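Local coordinates for protein peptide synthetase, module 7 (Actinoplanes teichomyceticus, PDB 4TX3) that forms a condensation-family domain of a peptide synthetase's seventh module and probably recruits the cytochrome P450 enzymes that crosslink the teicoplanin peptide, at residues L178-A181 with D182-I185; Q204-F207 with W208-L212. All blocks are in the same frame, centred on the assembly; numbering follows the deposited sequence.

Contact 1: L178-A181 with D182-I185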
# COMPACT_ATOMS: atom_id res chain seq x y z
N LEU B 178 -10.18 4.53 -15.33
CA LEU B 178 -11.62 4.55 -15.11
C LEU B 178 -12.08 5.71 -14.25
O LEU B 178 -11.46 6.01 -13.23
CB LEU B 178 -12.07 3.25 -14.43
CG LEU B 178 -11.73 1.97 -15.19
CD1 LEU B 178 -12.33 0.81 -14.44
CD2 LEU B 178 -12.28 2.05 -16.61
N GLN B 179 -13.15 6.37 -14.67
CA GLN B 179 -13.93 7.27 -13.81
C GLN B 179 -15.13 6.53 -13.21
O GLN B 179 -15.54 5.48 -13.74
CB GLN B 179 -14.40 8.49 -14.59
CG GLN B 179 -13.26 9.35 -15.08
CD GLN B 179 -12.53 10.05 -13.95
OE1 GLN B 179 -13.08 10.25 -12.85
NE2 GLN B 179 -11.29 10.44 -14.22
N PHE B 180 -15.73 7.06 -12.14
CA PHE B 180 -16.81 6.33 -11.47
C PHE B 180 -17.99 6.03 -12.39
O PHE B 180 -18.65 5.01 -12.23
CB PHE B 180 -17.32 7.07 -10.23
CG PHE B 180 -18.21 6.21 -9.37
CD1 PHE B 180 -17.68 5.15 -8.65
CD2 PHE B 180 -19.57 6.43 -9.32
CE1 PHE B 180 -18.50 4.32 -7.88
CE2 PHE B 180 -20.40 5.62 -8.55
CZ PHE B 180 -19.86 4.57 -7.82
N ALA B 181 -18.26 6.91 -13.35
CA ALA B 181 -19.35 6.71 -14.31
C ALA B 181 -19.17 5.42 -15.11
O ALA B 181 -20.16 4.77 -15.51
CB ALA B 181 -19.46 7.91 -15.26
N ASP B 182 -17.91 5.05 -15.36
CA ASP B 182 -17.59 3.81 -16.06
C ASP B 182 -17.96 2.57 -15.21
O ASP B 182 -18.45 1.57 -15.72
CB ASP B 182 -16.10 3.77 -16.44
CG ASP B 182 -15.67 4.98 -17.29
OD1 ASP B 182 -16.38 5.36 -18.25
OD2 ASP B 182 -14.60 5.56 -17.00
N TYR B 183 -17.72 2.66 -13.90
CA TYR B 183 -18.15 1.62 -12.96
C TYR B 183 -19.68 1.53 -12.90
O TYR B 183 -20.24 0.43 -12.96
CB TYR B 183 -17.58 1.90 -11.55
CG TYR B 183 -17.93 0.85 -10.54
CD1 TYR B 183 -17.29 -0.39 -10.54
CD2 TYR B 183 -18.92 1.07 -9.59
CE1 TYR B 183 -17.63 -1.38 -9.61
CE2 TYR B 183 -19.28 0.10 -8.66
CZ TYR B 183 -18.63 -1.13 -8.67
OH TYR B 183 -18.98 -2.10 -7.74
N ALA B 184 -20.35 2.68 -12.80
CA ALA B 184 -21.81 2.73 -12.74
C ALA B 184 -22.47 2.09 -13.96
O ALA B 184 -23.48 1.38 -13.84
CB ALA B 184 -22.29 4.17 -12.58
N ILE B 185 -21.90 2.34 -15.13
CA ILE B 185 -22.46 1.82 -16.37
C ILE B 185 -22.21 0.33 -16.47
O ILE B 185 -23.02 -0.41 -17.04
CB ILE B 185 -21.88 2.54 -17.60
CG1 ILE B 185 -22.43 3.97 -17.67
CG2 ILE B 185 -22.22 1.79 -18.89
CD1 ILE B 185 -21.64 4.88 -18.58
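Asp182 OD2 takes a hydrogen bond of 2.9 Å from the backbone Gln179 N, with an N-H...O angle of 154°. The donor meets the oxygen on its anti side, somewhat out of the carboxylate plane. The side chain reaches back here because Asp182 CG lies beside its own backbone N (chi1 -56°). This brings Asp182 OD2 alongside Gln179, 3.8 Å from Gln179 CB. The other oxygen, Asp182 OD1, accepts from Val11 N, so two amides hold the carboxylate and fix its rotation. These amides and the nearby helix N-terminus would probably favour the charged form. An asparagine here would probably lose one of the two bonds, leaving Gln179 N or Val11 N without its acceptor. The backbone answers the Gln179 bond: Asp182 N donates to Gln179 O at 2.9 Å. Regular helical bonds follow: Ala184 N to Phe180 O at 2.9 Å and Ile185 N to Ala181 O at 3.0 Å.

The Phe180 and Tyr183 side chains cross on another side of the turn. Phe180 CE1 touches Tyr183 CD2 at 3.7 Å. The ring planes are inclined at 37°, an oblique pair. Phe304 packs edge-to-face with each ring.

Gln179 is the N-cap of helix 180-191, but its side-chain amide is bonded to Glu68 N and Arg66 O. Asp182, at N3, gives the side-chain bond to the N-cap N-H. This is one half of a capping box at the start of the helix.

Contact 2: Q204-F207 with W208-L212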
# COMPACT_ATOMS: atom_id res chain seq x y z
N GLN B 204 -27.39 -15.21 -9.23
CA GLN B 204 -27.07 -14.63 -7.92
C GLN B 204 -28.33 -14.15 -7.22
O GLN B 204 -28.43 -14.21 -5.99
CB GLN B 204 -26.02 -13.49 -8.06
CG GLN B 204 -24.63 -14.00 -8.41
CD GLN B 204 -23.56 -12.92 -8.48
OE1 GLN B 204 -23.76 -11.79 -8.05
NE2 GLN B 204 -22.40 -13.28 -9.02
N ILE B 205 -29.32 -13.70 -7.99
CA ILE B 205 -30.60 -13.31 -7.40
C ILE B 205 -31.26 -14.53 -6.77
O ILE B 205 -31.84 -14.45 -5.70
CB ILE B 205 -31.53 -12.66 -8.45
CG1 ILE B 205 -31.16 -11.19 -8.65
CG2 ILE B 205 -32.99 -12.77 -8.05
CD1 ILE B 205 -31.76 -10.58 -9.90
N THR B 206 -31.12 -15.67 -7.43
CA THR B 206 -31.68 -16.91 -6.94
C THR B 206 -31.01 -17.33 -5.64
O THR B 206 -31.68 -17.75 -4.68
CB THR B 206 -31.55 -18.01 -8.00
OG1 THR B 206 -32.39 -17.68 -9.11
CG2 THR B 206 -31.91 -19.39 -7.45
N PHE B 207 -29.68 -17.20 -5.60
CA PHE B 207 -28.95 -17.50 -4.38
C PHE B 207 -29.45 -16.71 -3.17
O PHE B 207 -29.69 -17.28 -2.11
CB PHE B 207 -27.46 -17.22 -4.53
CG PHE B 207 -26.72 -17.35 -3.24
CD1 PHE B 207 -26.35 -18.59 -2.77
CD2 PHE B 207 -26.46 -16.23 -2.45
CE1 PHE B 207 -25.72 -18.72 -1.56
CE2 PHE B 207 -25.82 -16.36 -1.24
CZ PHE B 207 -25.45 -17.60 -0.79
N TRP B 208 -29.60 -15.40 -3.31
CA TRP B 208 -29.91 -14.59 -2.15
C TRP B 208 -31.36 -14.73 -1.71
O TRP B 208 -31.64 -14.72 -0.51
CB TRP B 208 -29.57 -13.11 -2.41
CG TRP B 208 -28.10 -12.88 -2.37
CD1 TRP B 208 -27.27 -12.64 -3.43
CD2 TRP B 208 -27.26 -12.92 -1.21
NE1 TRP B 208 -25.97 -12.52 -3.00
CE2 TRP B 208 -25.93 -12.68 -1.64
CE3 TRP B 208 -27.49 -13.12 0.15
CZ2 TRP B 208 -24.85 -12.64 -0.77
CZ3 TRP B 208 -26.41 -13.09 1.03
CH2 TRP B 208 -25.11 -12.85 0.56
N ARG B 209 -32.28 -14.84 -2.67
CA ARG B 209 -33.69 -15.03 -2.33
C ARG B 209 -33.82 -16.32 -1.54
O ARG B 209 -34.61 -16.41 -0.60
CB ARG B 209 -34.58 -15.09 -3.58
CG ARG B 209 -34.79 -13.76 -4.29
CD ARG B 209 -35.50 -13.95 -5.63
NE ARG B 209 -36.72 -14.74 -5.46
CZ ARG B 209 -37.93 -14.22 -5.27
NH1 ARG B 209 -38.09 -12.90 -5.24
NH2 ARG B 209 -38.98 -15.02 -5.11
N ASN B 210 -33.01 -17.32 -1.92
CA ASN B 210 -32.99 -18.61 -1.25
C ASN B 210 -32.29 -18.56 0.10
O ASN B 210 -32.85 -18.98 1.12
CB ASN B 210 -32.32 -19.66 -2.15
CG ASN B 210 -33.21 -20.10 -3.33
OD1 ASN B 210 -34.43 -19.92 -3.31
ND2 ASN B 210 -32.59 -20.70 -4.36
N HIS B 211 -31.07 -18.02 0.13
CA HIS B 211 -30.31 -17.89 1.37
C HIS B 211 -31.09 -17.07 2.41
O HIS B 211 -31.13 -17.44 3.58
CB HIS B 211 -28.94 -17.26 1.08
CG HIS B 211 -28.05 -17.11 2.27
ND1 HIS B 211 -27.32 -18.16 2.80
CD2 HIS B 211 -27.74 -16.03 3.03
CE1 HIS B 211 -26.62 -17.74 3.84
NE2 HIS B 211 -26.85 -16.44 3.99
N LEU B 212 -31.72 -15.98 2.00
CA LEU B 212 -32.36 -15.05 2.95
C LEU B 212 -33.88 -15.21 3.06
O LEU B 212 -34.54 -14.39 3.68
CB LEU B 212 -32.03 -13.60 2.57
CG LEU B 212 -30.58 -13.16 2.75
CD1 LEU B 212 -30.38 -11.69 2.36
CD2 LEU B 212 -30.10 -13.41 4.18
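The last turns of helix 200-211 are regular, with four successive i to i+4 backbone bonds across Gln204-His211, the shortest being 2.7 Å from His211 N to Phe207 O. Phe207 carries the side-chain contact. Its CG stands anti to the backbone N (chi1 173°), which stands the ring edge-on over the neighbouring indole. Phe207 CE2 sits 3.6 Å above the Trp208 ring, over its centre. The planes are at 86°, an edge-to-face pair with the Phe207 edge on the Trp208 face. His211 meets Phe207 from one turn further on. His211 CB lies over a face of the Phe207 ring, 4.2 Å from its centroid, in a CH-pi contact. The imidazole is nearly parallel to the Phe207 ring but slid aside, with little overlap. On the outer side Ile205 CG2 touches Arg209 CD at 3.7 Å.

Outside the segments, the His337 ring stacks on Phe207, and His337 O accepts from Trp208 NE1. The Gln204 side chain bonds to Asp339 OD2 and Val340 N. Trp208 is wedged among Ala334 of helix 320-334, Ile345 of helix 345-348, and Phe308 and Pro309 of strand 306-313.

Contacts 1 and 2 lie on consecutive helices, 180-191 and 200-211, and follow in series along the chain. Their centres are 27 Å apart, and their nearest atoms are about 11 Å apart, so they do not touch. Contact 1 starts its helix and contact 2 ends the next one. The side-chain hydrogen bonds of contact 1 to residues outside it run to earlier ones, Val11, Arg66 and Glu68. Those of Gln204 and Trp208 in contact 2 run to later ones, His337, Asp339 and Val340. Residues in and just before strand 306-313 touch both: Phe304 packs on contact 1, and Phe308 and Pro309 pack on contact 2. Both contacts are structural packing, with no ligand among their partners.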